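Side-chain contacts in tartrate dehydrogenase/decarboxylase (Pseudomonas putida, PDB 3FLK), which oxidises tartrate to oxaloglycolate with NAD, converts meso-tartrate to D-glycerate, and oxidatively decarboxylates D-malate to pyruvate: residues Ala259-Ile262 against Gly263-Pro266; Gly337-Thr340 against Pro341-Gly345. The protein carries 1 engineered substitution. All coordinates share one frame; numbering follows the deposited sequence.

Contact 1: Ala259-Ile262 against Gly263-Pro266. With NAI (1,4-dihydronicotinamide adenine dinucleotide), chain F.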
# COMPACT_ATOMS: atom_id res chain seq x y z
N ALA A 259 7.00 5.95 -11.58
CA ALA A 259 8.04 6.22 -12.57
C ALA A 259 7.73 5.63 -13.95
O ALA A 259 8.50 5.81 -14.89
CB ALA A 259 9.39 5.73 -12.05
N GLY A 260 6.61 4.91 -14.06
CA GLY A 260 6.09 4.49 -15.36
C GLY A 260 5.89 3.01 -15.61
O GLY A 260 5.08 2.64 -16.47
N THR A 261 6.61 2.16 -14.89
CA THR A 261 6.57 0.71 -15.10
C THR A 261 7.25 -0.08 -13.98
O THR A 261 8.23 0.39 -13.39
CB THR A 261 7.19 0.31 -16.48
OG1 THR A 261 7.14 -1.12 -16.64
CG2 THR A 261 8.64 0.78 -16.59
N ILE A 262 6.75 -1.28 -13.71
CA ILE A 262 7.41 -2.17 -12.75
C ILE A 262 8.54 -2.97 -13.42
O ILE A 262 9.31 -3.66 -12.74
CB ILE A 262 6.41 -3.11 -11.99
CG1 ILE A 262 6.04 -4.37 -12.80
CG2 ILE A 262 5.18 -2.33 -11.47
CD1 ILE A 262 5.23 -4.13 -14.06
N GLY A 263 8.65 -2.84 -14.74
CA GLY A 263 9.57 -3.66 -15.53
C GLY A 263 11.05 -3.34 -15.42
O GLY A 263 11.88 -4.10 -15.92
N ILE A 264 11.39 -2.23 -14.76
CA ILE A 264 12.80 -1.83 -14.62
C ILE A 264 13.37 -1.96 -13.20
O ILE A 264 14.59 -1.90 -13.01
CB ILE A 264 13.05 -0.38 -15.15
CG1 ILE A 264 12.36 0.66 -14.27
CG2 ILE A 264 12.62 -0.25 -16.62
CD1 ILE A 264 12.88 2.07 -14.44
N ALA A 265 12.50 -2.18 -12.22
CA ALA A 265 12.87 -2.13 -10.81
C ALA A 265 13.67 -3.35 -10.34
O ALA A 265 13.14 -4.47 -10.33
CB ALA A 265 11.63 -1.93 -9.94
N PRO A 266 14.94 -3.14 -9.95
CA PRO A 266 15.78 -4.22 -9.47
C PRO A 266 15.72 -4.39 -7.95
O PRO A 266 15.20 -3.52 -7.25
CB PRO A 266 17.17 -3.74 -9.87
CG PRO A 266 17.11 -2.27 -9.66
CD PRO A 266 15.67 -1.86 -9.96
PA NAI F . 3.97 -9.95 -11.39
O1A NAI F . 5.06 -9.01 -11.02
O2A NAI F . 4.50 -11.23 -11.91
O5B NAI F . 3.04 -9.28 -12.50
C5B NAI F . 2.24 -8.15 -12.24
C4B NAI F . 1.93 -7.42 -13.55
O4B NAI F . 3.08 -6.75 -14.01
C3B NAI F . 1.49 -8.38 -14.65
O3B NAI F . 0.44 -7.77 -15.36
C2B NAI F . 2.72 -8.52 -15.51
O2B NAI F . 2.40 -8.73 -16.87
C1B NAI F . 3.47 -7.22 -15.29
N9A NAI F . 4.93 -7.42 -15.35
C8A NAI F . 5.72 -8.01 -14.39
N7A NAI F . 7.00 -7.99 -14.83
C5A NAI F . 7.03 -7.42 -16.05
C6A NAI F . 8.07 -7.16 -16.94
N6A NAI F . 9.32 -7.49 -16.63
N1A NAI F . 7.80 -6.55 -18.14
C2A NAI F . 6.50 -6.19 -18.46
N3A NAI F . 5.48 -6.45 -17.57
C4A NAI F . 5.74 -7.06 -16.39
O3 NAI F . 3.06 -10.15 -10.06
PN NAI F . 1.68 -10.97 -9.91
O1N NAI F . 0.94 -11.02 -11.19
O2N NAI F . 0.99 -10.39 -8.74
O5D NAI F . 2.18 -12.44 -9.52
C5D NAI F . 2.48 -13.42 -10.49
C4D NAI F . 3.26 -14.57 -9.85
O4D NAI F . 4.56 -14.13 -9.50
C3D NAI F . 2.63 -15.10 -8.56
O3D NAI F . 2.79 -16.49 -8.56
C2D NAI F . 3.47 -14.48 -7.46
O2D NAI F . 3.51 -15.28 -6.30
C1D NAI F . 4.83 -14.38 -8.13
N1N NAI F . 5.74 -13.34 -7.60
C2N NAI F . 7.02 -13.72 -7.31
C3N NAI F . 7.94 -12.79 -6.84
C7N NAI F . 9.39 -13.16 -6.79
O7N NAI F . 9.81 -14.41 -7.31
N7N NAI F . 10.27 -12.31 -6.25
C4N NAI F . 7.54 -11.46 -6.66
C5N NAI F . 6.23 -11.08 -6.97
C6N NAI F . 5.33 -12.04 -7.44
O HOH W 1 10.84 -5.45 -11.52

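Contact 2: Gly337-Thr340 against Pro341-Gly345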
# COMPACT_ATOMS: atom_id res chain seq x y z
N GLY A 337 14.39 4.86 -26.99
CA GLY A 337 13.10 4.21 -27.21
C GLY A 337 13.24 2.76 -27.62
O GLY A 337 12.28 2.14 -28.10
N SER A 338 14.44 2.21 -27.44
CA SER A 338 14.70 0.80 -27.72
C SER A 338 14.23 -0.06 -26.55
O SER A 338 15.02 -0.69 -25.85
CB SER A 338 16.18 0.57 -28.02
OG SER A 338 16.58 1.27 -29.19
N VAL A 339 12.91 -0.08 -26.34
CA VAL A 339 12.32 -0.68 -25.14
C VAL A 339 11.10 -1.54 -25.46
O VAL A 339 10.62 -1.57 -26.60
CB VAL A 339 11.96 0.41 -24.08
CG1 VAL A 339 13.22 0.98 -23.44
CG2 VAL A 339 11.12 1.53 -24.70
N THR A 340 10.61 -2.25 -24.45
CA THR A 340 9.45 -3.12 -24.58
C THR A 340 8.14 -2.33 -24.49
O THR A 340 8.16 -1.15 -24.14
CB THR A 340 9.49 -4.26 -23.52
OG1 THR A 340 9.90 -3.72 -22.25
CG2 THR A 340 10.47 -5.35 -23.94
N PRO A 341 6.99 -2.96 -24.84
CA PRO A 341 5.68 -2.29 -24.83
C PRO A 341 5.25 -1.65 -23.50
O PRO A 341 4.48 -0.69 -23.52
CB PRO A 341 4.72 -3.41 -25.21
CG PRO A 341 5.55 -4.34 -26.03
CD PRO A 341 6.87 -4.35 -25.32
N ASP A 342 5.73 -2.17 -22.37
CA ASP A 342 5.38 -1.58 -21.06
C ASP A 342 5.98 -0.17 -20.88
O ASP A 342 5.52 0.60 -20.03
CB ASP A 342 5.79 -2.50 -19.90
CG ASP A 342 7.29 -2.71 -19.82
OD1 ASP A 342 7.91 -2.22 -18.85
OD2 ASP A 342 7.85 -3.35 -20.73
N MSE A 343 6.98 0.15 -21.70
CA MSE A 343 7.60 1.47 -21.71
C MSE A 343 7.26 2.26 -22.98
O MSE A 343 7.86 3.30 -23.25
CB MSE A 343 9.11 1.36 -21.55
CG MSE A 343 9.56 0.66 -20.29
SE MSE A 343 11.48 0.81 -20.06
CE MSE A 343 11.55 2.61 -19.32
N GLY A 344 6.31 1.75 -23.75
CA GLY A 344 5.83 2.45 -24.95
C GLY A 344 6.57 2.10 -26.23
O GLY A 344 6.32 2.71 -27.27
N GLY A 345 7.47 1.12 -26.16
CA GLY A 345 8.25 0.69 -27.32
C GLY A 345 7.66 -0.52 -28.03
O GLY A 345 6.59 -1.01 -27.66

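Contact 1: Ala259-Ile262 against Gly263-Pro266
Thr261 OG1 takes the backbone N-H of Gly263 at 3.0 Å from OG1 to N, nearly straight at 162°, which makes an ST turn. Thr261 OG1 is also hydrogen-bonded to Asp342. The hydroxyl arrives there because it lies anti to its own backbone N (chi1 180°), folded beside the carbonyl carbon; CG2 then points to CG2 of Ile264, 4.1 Å away, and the two side chains cross at about a right angle. This is the tight, buried half of the turn. Gly263 suits it, since a CB at this position would press against Thr261 OG1. At the bend before it, Gly260 ends helix 245-258 in a Schellman motif with positive phi, where a CB would strike the preceding carbonyl.

The other side is looser and faces the cofactor. Here a water bridges the backbone, donating to Ile262 O at 2.7 Å and to Ala265 O at 2.8 Å. Ile262 starts away from the turn, and its CD1 lies 3.4 Å from O4B, the ring oxygen of the adenosine ribose of NADH, and close to adenine N9A, while Ile226 of the second subunit packs on it. A polar bond thus fixes the turn, while a branched hydrocarbon offers the adenosine half of NADH a nonpolar wall.

Contact 2: Gly337-Thr340 against Pro341-Gly345
Thr340 and Asp342 meet through a short hydrogen bond: the hydroxyl OG1 donates to OD2 at 2.6 Å, on the syn side of the carboxylate and 17° out of its plane. Thr340 brings OG1 forward by placing it between its backbone N and carbonyl carbon (chi1 42°). The other oxygen, OD1, is held by Thr261 and Asn297, so both carboxylate oxygens have partners, and Asp342 also touches NADH. A valine in place of Thr340 would probably leave OD2 without this mate and the carboxylate less firmly turned.

Thr340 O accepts twice, from Met343 N at 3.0 Å and from Gly345 N at 3.1 Å, the donors standing above opposite faces of the carbonyl plane. Gly344 N in turn bonds to Pro341 O. Pro341, which has no N-H to give, fits the start of this short 3-10 turn. Val339 CG2 packs 3.7 Å from CB of Met343, a selenomethionine, and CG1 lies 3.8 Å from its SE atom. Gly345 fits because a CB would collide with Val339 O, to which its CA instead makes a CH...O contact. Gly344, with positive phi, and the paired bonds from Gly345 to Thr340 and from Gly344 to Pro341 form the pattern of a Schellman motif.

From the N terminus, the chain leaves helix 245-258 and makes contact 1 in the connection to strand 266-270 of the large mixed sheet. Much later it leaves helix 317-336 and makes contact 2 in the connection to helix 349-361. Each is a local turn, and contact 1 closes before contact 2 opens, so they follow in series and neither nest nor cross. In space, however, they touch: the Thr261-Asp342 hydrogen bond joins the loops, while Thr261 and Ile264 pack on Met343. The two loops are thereby tied together beside the NADH pocket, to which contact 1 supplies Ile262 and Gly263 and contact 2 supplies Asp342.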